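Local coordinates for extracellular solute-binding protein (Conexibacter woesei, PDB 4P98) that probably binds a small solute outside the cell membrane and delivers it to an ABC transporter, as a lipoprotein of the BMP (PnrA-like) family, at residues His101-Gly106 and Asp119-Asp124; Glu112-Asn117 and Arg266-Leu271. All blocks are in the same frame, centred on the assembly; numbering follows the deposited sequence. Where two conformers were deposited one is given.

Interaction 1 of 2, residues His101-Gly106 and Asp119-Asp124; sequences HFSASG and DGWTYD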
# COMPACT_ATOMS: atom_id res chain seq x y z
N HIS A 101 17.78 -10.86 13.60
CA HIS A 101 16.40 -11.07 13.18
C HIS A 101 16.12 -10.25 11.92
O HIS A 101 16.54 -9.10 11.81
CB HIS A 101 15.46 -10.69 14.33
CG HIS A 101 15.85 -11.31 15.63
ND1 HIS A 101 16.53 -10.63 16.62
CD2 HIS A 101 15.73 -12.58 16.08
CE1 HIS A 101 16.77 -11.44 17.64
NE2 HIS A 101 16.30 -12.63 17.33
N PHE A 102 15.42 -10.87 10.96
CA PHE A 102 15.17 -10.26 9.66
C PHE A 102 13.71 -10.34 9.25
O PHE A 102 12.99 -11.26 9.66
CB PHE A 102 16.00 -10.97 8.59
CG PHE A 102 17.49 -10.90 8.81
CD1 PHE A 102 18.13 -11.79 9.66
CD2 PHE A 102 18.25 -9.93 8.16
CE1 PHE A 102 19.50 -11.71 9.87
CE2 PHE A 102 19.63 -9.86 8.36
CZ PHE A 102 20.25 -10.74 9.21
N SER A 103 13.28 -9.38 8.43
CA SER A 103 11.95 -9.38 7.84
C SER A 103 12.05 -9.20 6.34
O SER A 103 12.86 -8.42 5.85
CB SER A 103 11.10 -8.27 8.43
OG SER A 103 9.91 -8.06 7.69
N ALA A 104 11.20 -9.92 5.61
CA ALA A 104 11.14 -9.82 4.16
C ALA A 104 9.69 -9.82 3.71
O ALA A 104 8.83 -10.35 4.41
CB ALA A 104 11.90 -10.97 3.52
N SER A 105 9.43 -9.21 2.56
CA SER A 105 8.09 -9.18 2.00
C SER A 105 8.06 -9.86 0.67
O SER A 105 9.08 -9.94 -0.01
CB SER A 105 7.56 -7.75 1.90
OG SER A 105 8.26 -6.97 0.92
N GLY A 106 6.90 -10.37 0.27
CA GLY A 106 6.81 -11.03 -1.03
C GLY A 106 5.44 -11.60 -1.30
O GLY A 106 4.44 -11.09 -0.79
N ASP A 119 11.04 -13.43 9.58
CA ASP A 119 9.58 -13.32 9.46
C ASP A 119 9.25 -12.74 8.08
O ASP A 119 9.97 -11.88 7.55
CB ASP A 119 9.02 -12.37 10.54
CG ASP A 119 8.97 -12.97 11.94
OD1 ASP A 119 9.31 -14.16 12.15
OD2 ASP A 119 8.55 -12.21 12.86
N GLY A 120 8.16 -13.21 7.49
CA GLY A 120 7.72 -12.74 6.18
C GLY A 120 6.31 -12.16 6.19
O GLY A 120 5.51 -12.43 7.09
N TRP A 121 6.01 -11.35 5.18
CA TRP A 121 4.65 -10.86 5.00
C TRP A 121 4.29 -10.63 3.54
O TRP A 121 5.16 -10.55 2.66
CB TRP A 121 4.38 -9.61 5.85
CG TRP A 121 5.17 -8.39 5.45
CD1 TRP A 121 6.44 -8.06 5.86
CD2 TRP A 121 4.75 -7.34 4.57
NE1 TRP A 121 6.82 -6.87 5.28
CE2 TRP A 121 5.80 -6.42 4.47
CE3 TRP A 121 3.58 -7.11 3.83
CZ2 TRP A 121 5.73 -5.27 3.68
CZ3 TRP A 121 3.50 -5.95 3.04
CH2 TRP A 121 4.57 -5.05 2.98
N THR A 122 2.99 -10.54 3.32
CA THR A 122 2.44 -10.34 2.00
C THR A 122 1.12 -9.55 2.09
O THR A 122 0.57 -9.34 3.18
CB THR A 122 2.21 -11.69 1.29
OG1 THR A 122 1.89 -11.47 -0.09
CG2 THR A 122 1.08 -12.46 1.93
N TYR A 123 0.66 -9.08 0.93
CA TYR A 123 -0.64 -8.47 0.76
C TYR A 123 -1.10 -8.68 -0.67
O TYR A 123 -0.31 -9.02 -1.55
CB TYR A 123 -0.63 -6.99 1.09
CG TYR A 123 0.15 -6.11 0.09
CD1 TYR A 123 1.54 -6.13 0.04
CD2 TYR A 123 -0.52 -5.26 -0.78
CE1 TYR A 123 2.24 -5.31 -0.86
CE2 TYR A 123 0.17 -4.44 -1.67
CZ TYR A 123 1.55 -4.47 -1.71
OH TYR A 123 2.23 -3.66 -2.60
N ASP A 124 -2.39 -8.47 -0.90
CA ASP A 124 -2.98 -8.68 -2.22
C ASP A 124 -3.33 -7.33 -2.85
O ASP A 124 -4.11 -6.55 -2.28
CB ASP A 124 -4.23 -9.56 -2.12
CG ASP A 124 -3.92 -11.04 -1.84
OD1 ASP A 124 -2.83 -11.54 -2.19
OD2 ASP A 124 -4.79 -11.72 -1.27
O HOH W 1 9.61 -6.38 5.55

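Interaction 2 of 2, residues Glu112-Asn117 and Arg266-Leu271; sequences ERLPPN and RRFDVL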
# COMPACT_ATOMS: atom_id res chain seq x y z
N GLU A 112 7.11 -20.50 2.72
CA GLU A 112 7.88 -21.74 2.53
C GLU A 112 9.38 -21.58 2.77
O GLU A 112 10.04 -22.47 3.28
CB GLU A 112 7.74 -22.21 1.06
CG GLU A 112 6.46 -22.94 0.67
CD GLU A 112 6.13 -22.75 -0.80
OE1 GLU A 112 6.97 -22.18 -1.52
OE2 GLU A 112 5.04 -23.17 -1.23
N ARG A 113 9.90 -20.43 2.37
CA ARG A 113 11.33 -20.21 2.14
C ARG A 113 12.02 -19.45 3.28
O ARG A 113 13.16 -19.00 3.13
CB ARG A 113 11.50 -19.47 0.81
CG ARG A 113 10.75 -20.16 -0.34
CD ARG A 113 10.78 -19.34 -1.62
NE ARG A 113 12.16 -18.95 -1.88
CZ ARG A 113 12.61 -17.70 -1.97
NH1 ARG A 113 11.78 -16.66 -1.89
NH2 ARG A 113 13.91 -17.51 -2.18
N LEU A 114 11.35 -19.31 4.42
CA LEU A 114 11.89 -18.54 5.55
C LEU A 114 12.89 -19.34 6.38
O LEU A 114 12.55 -20.38 6.93
CB LEU A 114 10.74 -18.10 6.47
CG LEU A 114 9.70 -17.17 5.87
CD1 LEU A 114 8.58 -16.89 6.87
CD2 LEU A 114 10.34 -15.85 5.45
N PRO A 115 14.14 -18.83 6.49
CA PRO A 115 15.03 -19.38 7.50
C PRO A 115 14.46 -19.16 8.91
O PRO A 115 13.53 -18.35 9.09
CB PRO A 115 16.33 -18.58 7.31
CG PRO A 115 16.27 -18.01 5.92
CD PRO A 115 14.80 -17.79 5.67
N PRO A 116 14.99 -19.86 9.92
CA PRO A 116 14.45 -19.78 11.29
C PRO A 116 14.47 -18.39 11.90
O PRO A 116 13.77 -18.15 12.88
CB PRO A 116 15.38 -20.70 12.10
CG PRO A 116 16.03 -21.59 11.10
CD PRO A 116 16.16 -20.76 9.86
N ASN A 117 15.28 -17.49 11.35
CA ASN A 117 15.40 -16.14 11.88
C ASN A 117 14.79 -15.06 11.00
O ASN A 117 15.12 -13.88 11.15
CB ASN A 117 16.88 -15.80 12.18
CG ASN A 117 17.78 -15.85 10.96
OD1 ASN A 117 17.49 -16.53 9.97
ND2 ASN A 117 18.91 -15.15 11.03
N ARG A 266 10.03 -17.21 11.43
CA ARG A 266 9.07 -18.02 10.68
C ARG A 266 7.60 -17.63 10.80
O ARG A 266 6.74 -18.36 10.35
CB ARG A 266 9.30 -19.52 10.94
CG ARG A 266 10.48 -20.00 10.12
CD ARG A 266 10.98 -21.39 10.42
NE ARG A 266 11.99 -21.74 9.42
CZ ARG A 266 12.76 -22.82 9.44
NH1 ARG A 266 13.63 -23.02 8.46
NH2 ARG A 266 12.69 -23.69 10.43
N ARG A 267 7.33 -16.44 11.33
CA ARG A 267 5.99 -15.86 11.27
C ARG A 267 5.71 -15.47 9.83
O ARG A 267 6.60 -14.96 9.12
CB ARG A 267 5.90 -14.63 12.16
CG ARG A 267 4.48 -14.24 12.56
CD ARG A 267 3.85 -15.25 13.53
NE ARG A 267 4.54 -15.32 14.81
CZ ARG A 267 4.37 -14.47 15.83
NH1 ARG A 267 3.54 -13.43 15.72
NH2 ARG A 267 5.05 -14.65 16.96
N PHE A 268 4.49 -15.75 9.36
CA PHE A 268 4.09 -15.26 8.06
C PHE A 268 2.76 -14.52 8.16
O PHE A 268 1.71 -15.11 8.43
CB PHE A 268 4.02 -16.36 7.00
CG PHE A 268 3.93 -15.82 5.62
CD1 PHE A 268 5.03 -15.23 5.03
CD2 PHE A 268 2.74 -15.86 4.90
CE1 PHE A 268 4.96 -14.70 3.76
CE2 PHE A 268 2.66 -15.32 3.63
CZ PHE A 268 3.77 -14.74 3.05
N ASP A 269 2.83 -13.21 7.94
CA ASP A 269 1.69 -12.33 8.12
C ASP A 269 1.06 -11.89 6.80
O ASP A 269 1.77 -11.51 5.84
CB ASP A 269 2.14 -11.11 8.95
CG ASP A 269 2.66 -11.50 10.32
OD1 ASP A 269 1.96 -12.26 11.02
OD2 ASP A 269 3.78 -11.05 10.71
N VAL A 270 -0.26 -11.95 6.74
CA VAL A 270 -0.99 -11.40 5.62
C VAL A 270 -1.57 -10.05 6.07
O VAL A 270 -2.28 -9.97 7.08
CB VAL A 270 -2.11 -12.34 5.14
CG1 VAL A 270 -2.82 -11.75 3.94
CG2 VAL A 270 -1.54 -13.70 4.79
N LEU A 271 -1.25 -8.99 5.35
CA LEU A 271 -1.85 -7.69 5.63
C LEU A 271 -3.04 -7.54 4.72
O LEU A 271 -2.89 -7.55 3.50
CB LEU A 271 -0.84 -6.55 5.43
CG LEU A 271 0.05 -6.22 6.63
CD1 LEU A 271 1.00 -7.36 6.97
CD2 LEU A 271 0.82 -4.94 6.35

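Interaction 1 of 2, residues His101-Gly106 and Asp119-Asp124
Phe102 O takes the backbone N-H of Asp119 at 2.9 Å (O to N), one rung of a parallel ladder in which Ser103, Ala104 and Ser105 pair with Asp119, Gly120 and Trp121. The hydroxyl of Ser103, anti to its backbone N (chi1 167°), lies in the plane of the Trp121 indole at its edge. A water joins the two, 2.7 Å from Ser103 OG and 2.8 Å from Trp121 NE1, whose proton it accepts; Ser103 OG also bonds to Tyr255 OH. Ala104 uses both backbone groups, its N reaching Asp119 O at 3.0 Å while its O receives Trp121 N, and its methyl group turns to the other face, against helix 84-94. Strands 101-105 and 118-123 are neighbours in the six-stranded parallel sheet in one lobe of the two-lobed periplasmic-binding-protein fold, the latter next to edge strand 268-271. Ser105 puts CB over a face of the indole, 3.7 Å from the centroid of its five-membered ring, a CH-pi contact, while its OG bonds to Gly83 N. An alanine in place of Trp121 would probably leave the water without its indole donor and open a gap beneath Ser105 CB. Gly106 extends the ladder, its N bonding to Trp121 O at 3.0 Å. Its carbonyl O then accepts the hydroxyl of Thr122, with OG1 2.7 Å from Gly106 O and in the carbonyl plane.

Interaction 2 of 2, residues Glu112-Asn117 and Arg266-Leu271
Arg266 grips the carbonyl oxygen of Leu114 side-on with two nitrogens of its guanidinium. NE gives the shorter and straighter bond, 2.9 Å from Arg266 NE to Leu114 O with an N-H...O angle of 163°, and NH1 of the same arginine adds a second at 3.2 Å to that oxygen. The acceptor lies almost in the guanidinium plane, but the donors meet the carbonyl differently: NH1 sits in its plane on a lone pair, whereas NE is tilted 31° out of it. The chain is extended, CD anti to CA (chi2 170°) and NE in turn anti to CB, which carries the group out to the loop, and two bonds to one oxygen should limit its rotation.

The same flat group is covered on one face by the backbone of Pro116, whose N stands 3.3 Å above the guanidinium plane and is offset toward the rim. The proline ring runs alongside the arginine, pointing the same way, with Pro116 CD 3.7 Å from Arg266 NH1.

The contact lies at the edge of the six-stranded sheet, where residues 112-117 belong to the connection between neighbouring strands 101-105 and 118-123, and Arg266 and Arg267 lead into 268-271, one of the two edge strands.

Leu114 adds van der Waals contact: its CD1 lies 3.6 Å from Arg267 O and 4.3 Å from CD1 of Phe268, the methyl approaching that ring obliquely. Phe268 also touches Leu110 and Ala111, earlier in the same loop, while Pro115 packs on Leu91 of helix 84-94.

Overall arrangement
Interaction 1 is a buried contact within the sheet, and interaction 2 a surface contact at its margin; their centres lie about 7 Å apart. They meet through strand 118-123, which pairs with 101-105 on one side and with 268-271 on the other: Gly120 N to Arg267 O and Thr122 O to Leu271 N are probable hydrogen bonds between them. Regular backbone bonding dominates at 101-106 and 119-124, supplemented by a threonine hydroxyl bond, a water bridge from serine to indole and a CH-pi contact. At 112-117 and 266-271, by contrast, a charged side chain binds a loop carbonyl, beside proline and leucine packing.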